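Local coordinates for inactive glucansucrase (Lactobacillus reuteri, PDB 5JBD), which is an inactive glucansucrase of glycoside hydrolase family 70, a family whose members are built around a TIM-barrel domain, at residues Gln660-Ile674 / Pro721-Thr733. Numbering follows the deposited sequence.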
loop_
_atom_site.group_PDB
_atom_site.type_symbol
_atom_site.label_atom_id
_atom_site.label_comp_id
_atom_site.label_asym_id
_atom_site.label_seq_id
_atom_site.Cartn_x
_atom_site.Cartn_y
_atom_site.Cartn_z
ATOM N N GLN A 660 -13.162 -2.714 -3.724
ATOM C CA GLN A 660 -13.682 -3.814 -4.497
ATOM C C GLN A 660 -14.240 -4.832 -3.495
ATOM O O GLN A 660 -13.589 -5.121 -2.497
ATOM C CB GLN A 660 -12.544 -4.407 -5.330
ATOM C CG GLN A 660 -12.971 -5.318 -6.455
ATOM C CD GLN A 660 -11.783 -5.864 -7.221
ATOM O OE1 GLN A 660 -10.785 -5.164 -7.458
ATOM N NE2 GLN A 660 -11.886 -7.117 -7.622
ATOM N N PRO A 661 -15.459 -5.332 -3.730
ATOM C CA PRO A 661 -16.058 -6.277 -2.777
ATOM C C PRO A 661 -15.498 -7.698 -2.910
ATOM O O PRO A 661 -14.914 -8.043 -3.937
ATOM C CB PRO A 661 -17.531 -6.272 -3.183
ATOM C CG PRO A 661 -17.490 -6.087 -4.657
ATOM C CD PRO A 661 -16.340 -5.108 -4.891
ATOM N N GLU A 662 -15.701 -8.517 -1.877
ATOM C CA GLU A 662 -15.440 -9.949 -1.987
ATOM C C GLU A 662 -16.417 -10.512 -3.031
ATOM O O GLU A 662 -17.571 -10.081 -3.086
ATOM C CB GLU A 662 -15.613 -10.638 -0.632
ATOM C CG GLU A 662 -14.564 -10.253 0.407
ATOM C CD GLU A 662 -13.159 -10.797 0.123
ATOM O OE1 GLU A 662 -13.002 -11.751 -0.675
ATOM O OE2 GLU A 662 -12.194 -10.284 0.731
ATOM N N PRO A 663 -15.948 -11.421 -3.910
ATOM C CA PRO A 663 -16.816 -11.916 -4.984
ATOM C C PRO A 663 -17.921 -12.832 -4.453
ATOM O O PRO A 663 -17.690 -13.631 -3.542
ATOM C CB PRO A 663 -15.864 -12.698 -5.886
ATOM C CG PRO A 663 -14.803 -13.172 -4.962
ATOM C CD PRO A 663 -14.639 -12.100 -3.917
ATOM N N THR A 664 -19.100 -12.724 -5.042
ATOM C CA THR A 664 -20.273 -13.496 -4.607
ATOM C C THR A 664 -20.371 -14.877 -5.272
ATOM O O THR A 664 -21.224 -15.682 -4.894
ATOM C CB THR A 664 -21.564 -12.698 -4.874
ATOM O OG1 THR A 664 -21.536 -12.150 -6.202
ATOM C CG2 THR A 664 -21.691 -11.565 -3.864
ATOM N N SER A 665 -19.520 -15.140 -6.264
ATOM C CA SER A 665 -19.453 -16.435 -6.925
ATOM C C SER A 665 -18.071 -16.614 -7.543
ATOM O O SER A 665 -17.270 -15.670 -7.584
ATOM C CB SER A 665 -20.507 -16.531 -8.023
ATOM O OG SER A 665 -20.233 -15.615 -9.071
ATOM N N VAL A 666 -17.812 -17.820 -8.042
ATOM C CA VAL A 666 -16.572 -18.105 -8.771
ATOM C C VAL A 666 -16.526 -17.303 -10.080
ATOM O O VAL A 666 -15.486 -16.738 -10.417
ATOM C CB VAL A 666 -16.388 -19.629 -9.034
ATOM C CG1 VAL A 666 -15.258 -19.901 -10.028
ATOM C CG2 VAL A 666 -16.131 -20.351 -7.717
ATOM N N GLU A 667 -17.645 -17.259 -10.803
ATOM C CA GLU A 667 -17.743 -16.476 -12.037
ATOM C C GLU A 667 -17.381 -14.995 -11.818
ATOM O O GLU A 667 -16.786 -14.372 -12.695
ATOM C CB GLU A 667 -19.146 -16.615 -12.635
ATOM C CG GLU A 667 -19.371 -15.878 -13.960
ATOM C CD GLU A 667 -20.755 -16.144 -14.556
ATOM O OE1 GLU A 667 -21.193 -17.312 -14.556
ATOM O OE2 GLU A 667 -21.406 -15.186 -15.022
ATOM N N ASN A 668 -17.723 -14.455 -10.647
ATOM C CA ASN A 668 -17.469 -13.041 -10.306
ATOM C C ASN A 668 -16.059 -12.747 -9.762
ATOM O O ASN A 668 -15.760 -11.590 -9.451
ATOM C CB ASN A 668 -18.531 -12.515 -9.320
ATOM C CG ASN A 668 -19.874 -12.233 -9.982
ATOM O OD1 ASN A 668 -19.997 -12.208 -11.203
ATOM N ND2 ASN A 668 -20.893 -12.021 -9.165
ATOM N N HIS A 669 -15.202 -13.767 -9.642
ATOM C CA HIS A 669 -13.790 -13.542 -9.347
ATOM C C HIS A 669 -13.231 -12.586 -10.391
ATOM O O HIS A 669 -13.399 -12.807 -11.586
ATOM C CB HIS A 669 -12.983 -14.844 -9.410
ATOM C CG HIS A 669 -13.215 -15.774 -8.257
ATOM N ND1 HIS A 669 -12.460 -16.912 -8.067
ATOM C CD2 HIS A 669 -14.107 -15.741 -7.240
ATOM C CE1 HIS A 669 -12.863 -17.530 -6.973
ATOM N NE2 HIS A 669 -13.861 -16.837 -6.451
ATOM N N ALA A 670 -12.564 -11.534 -9.944
ATOM C CA ALA A 670 -11.987 -10.562 -10.874
ATOM C C ALA A 670 -11.132 -11.252 -11.946
ATOM O O ALA A 670 -11.204 -10.885 -13.119
ATOM C CB ALA A 670 -11.172 -9.514 -10.118
ATOM N N TYR A 671 -10.367 -12.282 -11.560
ATOM C CA TYR A 671 -9.518 -12.977 -12.531
ATOM C C TYR A 671 -10.339 -13.548 -13.680
ATOM O O TYR A 671 -9.963 -13.396 -14.841
ATOM C CB TYR A 671 -8.655 -14.068 -11.870
ATOM C CG TYR A 671 -7.576 -13.569 -10.899
ATOM C CD1 TYR A 671 -6.980 -12.315 -11.042
ATOM C CD2 TYR A 671 -7.175 -14.355 -9.826
ATOM C CE1 TYR A 671 -6.029 -11.859 -10.140
ATOM C CE2 TYR A 671 -6.212 -13.918 -8.932
ATOM C CZ TYR A 671 -5.627 -12.658 -9.107
ATOM O OH TYR A 671 -4.683 -12.206 -8.228
ATOM N N ASN A 672 -11.484 -14.149 -13.366
ATOM C CA ASN A 672 -12.338 -14.740 -14.399
ATOM C C ASN A 672 -13.037 -13.695 -15.261
ATOM O O ASN A 672 -13.134 -13.853 -16.484
ATOM C CB ASN A 672 -13.340 -15.720 -13.770
ATOM C CG ASN A 672 -12.640 -16.905 -13.104
ATOM O OD1 ASN A 672 -11.523 -17.276 -13.492
ATOM N ND2 ASN A 672 -13.260 -17.473 -12.086
ATOM N N VAL A 673 -13.516 -12.634 -14.622
ATOM C CA VAL A 673 -14.140 -11.522 -15.348
ATOM C C VAL A 673 -13.120 -10.869 -16.293
ATOM O O VAL A 673 -13.436 -10.607 -17.456
ATOM C CB VAL A 673 -14.768 -10.481 -14.383
ATOM C CG1 VAL A 673 -15.371 -9.314 -15.161
ATOM C CG2 VAL A 673 -15.814 -11.150 -13.496
ATOM N N ILE A 674 -11.891 -10.659 -15.818
ATOM C CA ILE A 674 -10.824 -10.055 -16.650
ATOM C C ILE A 674 -10.530 -10.919 -17.890
ATOM O O ILE A 674 -10.492 -10.405 -19.016
ATOM C CB ILE A 674 -9.541 -9.767 -15.829
ATOM C CG1 ILE A 674 -9.793 -8.656 -14.809
ATOM C CG2 ILE A 674 -8.367 -9.376 -16.729
ATOM C CD1 ILE A 674 -8.820 -8.602 -13.647
ATOM N N PRO A 721 -9.212 -18.839 -2.213
ATOM C CA PRO A 721 -8.819 -17.747 -3.117
ATOM C C PRO A 721 -8.507 -16.443 -2.369
ATOM O O PRO A 721 -8.896 -16.275 -1.209
ATOM C CB PRO A 721 -10.044 -17.578 -4.027
ATOM C CG PRO A 721 -11.191 -18.088 -3.223
ATOM C CD PRO A 721 -10.638 -19.189 -2.357
ATOM N N THR A 722 -7.783 -15.531 -3.025
ATOM C CA THR A 722 -7.628 -14.174 -2.511
ATOM C C THR A 722 -8.931 -13.461 -2.877
ATOM O O THR A 722 -9.852 -14.100 -3.395
ATOM C CB THR A 722 -6.412 -13.468 -3.148
ATOM O OG1 THR A 722 -6.659 -13.270 -4.546
ATOM C CG2 THR A 722 -5.142 -14.317 -2.943
ATOM N N LYS A 723 -9.029 -12.157 -2.635
ATOM C CA LYS A 723 -10.192 -11.415 -3.119
ATOM C C LYS A 723 -10.407 -11.653 -4.617
ATOM O O LYS A 723 -11.549 -11.781 -5.069
ATOM C CB LYS A 723 -10.065 -9.905 -2.842
ATOM C CG LYS A 723 -11.358 -9.130 -3.130
ATOM C CD LYS A 723 -11.189 -7.616 -3.054
ATOM C CE LYS A 723 -11.065 -7.125 -1.619
ATOM N NZ LYS A 723 -11.013 -5.642 -1.559
ATOM N N TYR A 724 -9.303 -11.737 -5.370
ATOM C CA TYR A 724 -9.330 -11.690 -6.840
ATOM C C TYR A 724 -9.567 -13.056 -7.478
ATOM O O TYR A 724 -10.064 -13.141 -8.612
ATOM C CB TYR A 724 -8.023 -11.046 -7.365
ATOM C CG TYR A 724 -7.707 -9.751 -6.637
ATOM C CD1 TYR A 724 -8.478 -8.612 -6.846
ATOM C CD2 TYR A 724 -6.692 -9.692 -5.684
ATOM C CE1 TYR A 724 -8.228 -7.426 -6.157
ATOM C CE2 TYR A 724 -6.417 -8.514 -4.997
ATOM C CZ TYR A 724 -7.192 -7.374 -5.242
ATOM O OH TYR A 724 -6.941 -6.220 -4.541
ATOM N N GLY A 725 -9.202 -14.117 -6.755
ATOM C CA GLY A 725 -9.320 -15.499 -7.239
ATOM C C GLY A 725 -8.140 -16.362 -6.806
ATOM O O GLY A 725 -7.440 -16.034 -5.844
ATOM N N SER A 726 -7.991 -17.499 -7.488
ATOM C CA SER A 726 -6.908 -18.464 -7.252
ATOM C C SER A 726 -5.702 -18.169 -8.152
ATOM O O SER A 726 -5.801 -17.434 -9.146
ATOM C CB SER A 726 -7.399 -19.883 -7.535
ATOM O OG SER A 726 -7.761 -20.038 -8.901
ATOM N N GLY A 727 -4.582 -18.795 -7.804
ATOM C CA GLY A 727 -3.366 -18.717 -8.593
ATOM C C GLY A 727 -3.543 -19.309 -9.980
ATOM O O GLY A 727 -2.998 -18.777 -10.960
ATOM N N GLU A 728 -4.300 -20.409 -10.067
ATOM C CA GLU A 728 -4.588 -21.048 -11.356
ATOM C C GLU A 728 -5.376 -20.097 -12.252
ATOM O O GLU A 728 -5.105 -19.973 -13.445
ATOM C CB GLU A 728 -5.407 -22.342 -11.194
ATOM C CG GLU A 728 -5.173 -23.335 -12.288
ATOM C CD GLU A 728 -5.951 -24.627 -12.092
ATOM O OE1 GLU A 728 -5.808 -25.291 -11.038
ATOM O OE2 GLU A 728 -6.707 -24.974 -13.004
ATOM N N GLU A 729 -6.374 -19.449 -11.666
ATOM C CA GLU A 729 -7.167 -18.447 -12.390
ATOM C C GLU A 729 -6.285 -17.271 -12.863
ATOM O O GLU A 729 -6.346 -16.881 -14.027
ATOM C CB GLU A 729 -8.324 -17.966 -11.520
ATOM C CG GLU A 729 -9.482 -18.958 -11.434
ATOM C CD GLU A 729 -10.504 -18.617 -10.369
ATOM O OE1 GLU A 729 -10.219 -17.759 -9.491
ATOM O OE2 GLU A 729 -11.606 -19.226 -10.393
ATOM N N LEU A 730 -5.445 -16.757 -11.962
ATOM C CA LEU A 730 -4.490 -15.694 -12.298
ATOM C C LEU A 730 -3.638 -16.052 -13.527
ATOM O O LEU A 730 -3.530 -15.262 -14.474
ATOM C CB LEU A 730 -3.576 -15.375 -11.109
ATOM C CG LEU A 730 -2.428 -14.374 -11.348
ATOM C CD1 LEU A 730 -2.942 -13.052 -11.894
ATOM C CD2 LEU A 730 -1.657 -14.128 -10.067
ATOM N N ALA A 731 -3.052 -17.246 -13.522
ATOM C CA ALA A 731 -2.216 -17.669 -14.651
ATOM C C ALA A 731 -2.986 -17.749 -15.971
ATOM O O ALA A 731 -2.465 -17.346 -17.019
ATOM C CB ALA A 731 -1.541 -19.000 -14.354
ATOM N N ASN A 732 -4.215 -18.274 -15.929
ATOM C CA ASN A 732 -5.075 -18.295 -17.117
ATOM C C ASN A 732 -5.467 -16.887 -17.558
ATOM O O ASN A 732 -5.532 -16.617 -18.751
ATOM C CB ASN A 732 -6.339 -19.130 -16.877
ATOM C CG ASN A 732 -6.078 -20.623 -16.966
ATOM O OD1 ASN A 732 -5.221 -21.100 -17.737
ATOM N ND2 ASN A 732 -6.814 -21.373 -16.182
ATOM N N THR A 733 -5.694 -15.993 -16.592
ATOM C CA THR A 733 -6.016 -14.594 -16.890
ATOM C C THR A 733 -4.848 -13.877 -17.573
ATOM O O THR A 733 -5.045 -13.179 -18.570
ATOM C CB THR A 733 -6.453 -13.844 -15.614
ATOM O OG1 THR A 733 -7.578 -14.527 -15.043
ATOM C CG2 THR A 733 -6.836 -12.400 -15.916
HETATM O O HOH W 1 -12.174 -14.279 -1.960
HETATM O O HOH W 2 -12.805 -10.797 -7.385
HETATM O O HOH W 3 -4.401 -13.664 -5.982
HETATM O O HOH W 4 -9.142 -16.963 -14.860
#
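E729 OE1 accepts two N-H groups, one from each segment. H669 ND1 reaches E729 OE1 at 2.8 Å in a nearly straight bond (170°). The bond lies in the imidazole plane and uses the syn lone pair of OE1. S726 N meets E729 OE1 from above the carboxylate plane, at 3.0 Å. OE2 takes N672 ND2 from the carboxylate face opposite S726 N. N672 ND2 bonds V666 O as well, which fixes the amide's rotation. The extended E729 chain (chi2 169°) carries its carboxylate to H669 and N672.

Next to this network the Y671 ring is packed on both faces. Y724 CB lies over one face, 3.6 Å from the ring centroid, and L730 CB over the other, at 3.9 Å. Y671 N bonds Y724 O at 3.1 Å. Water 3 joins Y671 OH to T722 OG1. Further along, K723 NZ donates to Q660 O at 2.8 Å and also bonds Y703 O.

S726 and E729 form a capping box at the start of helix 727-739. H669 is the N-cap of helix 670-676. Segments 670-674 and 727-733 run nearly parallel (21°). Their first turns adjoin, beside strand 688-691 of the parallel sheet, as in a TIM barrel.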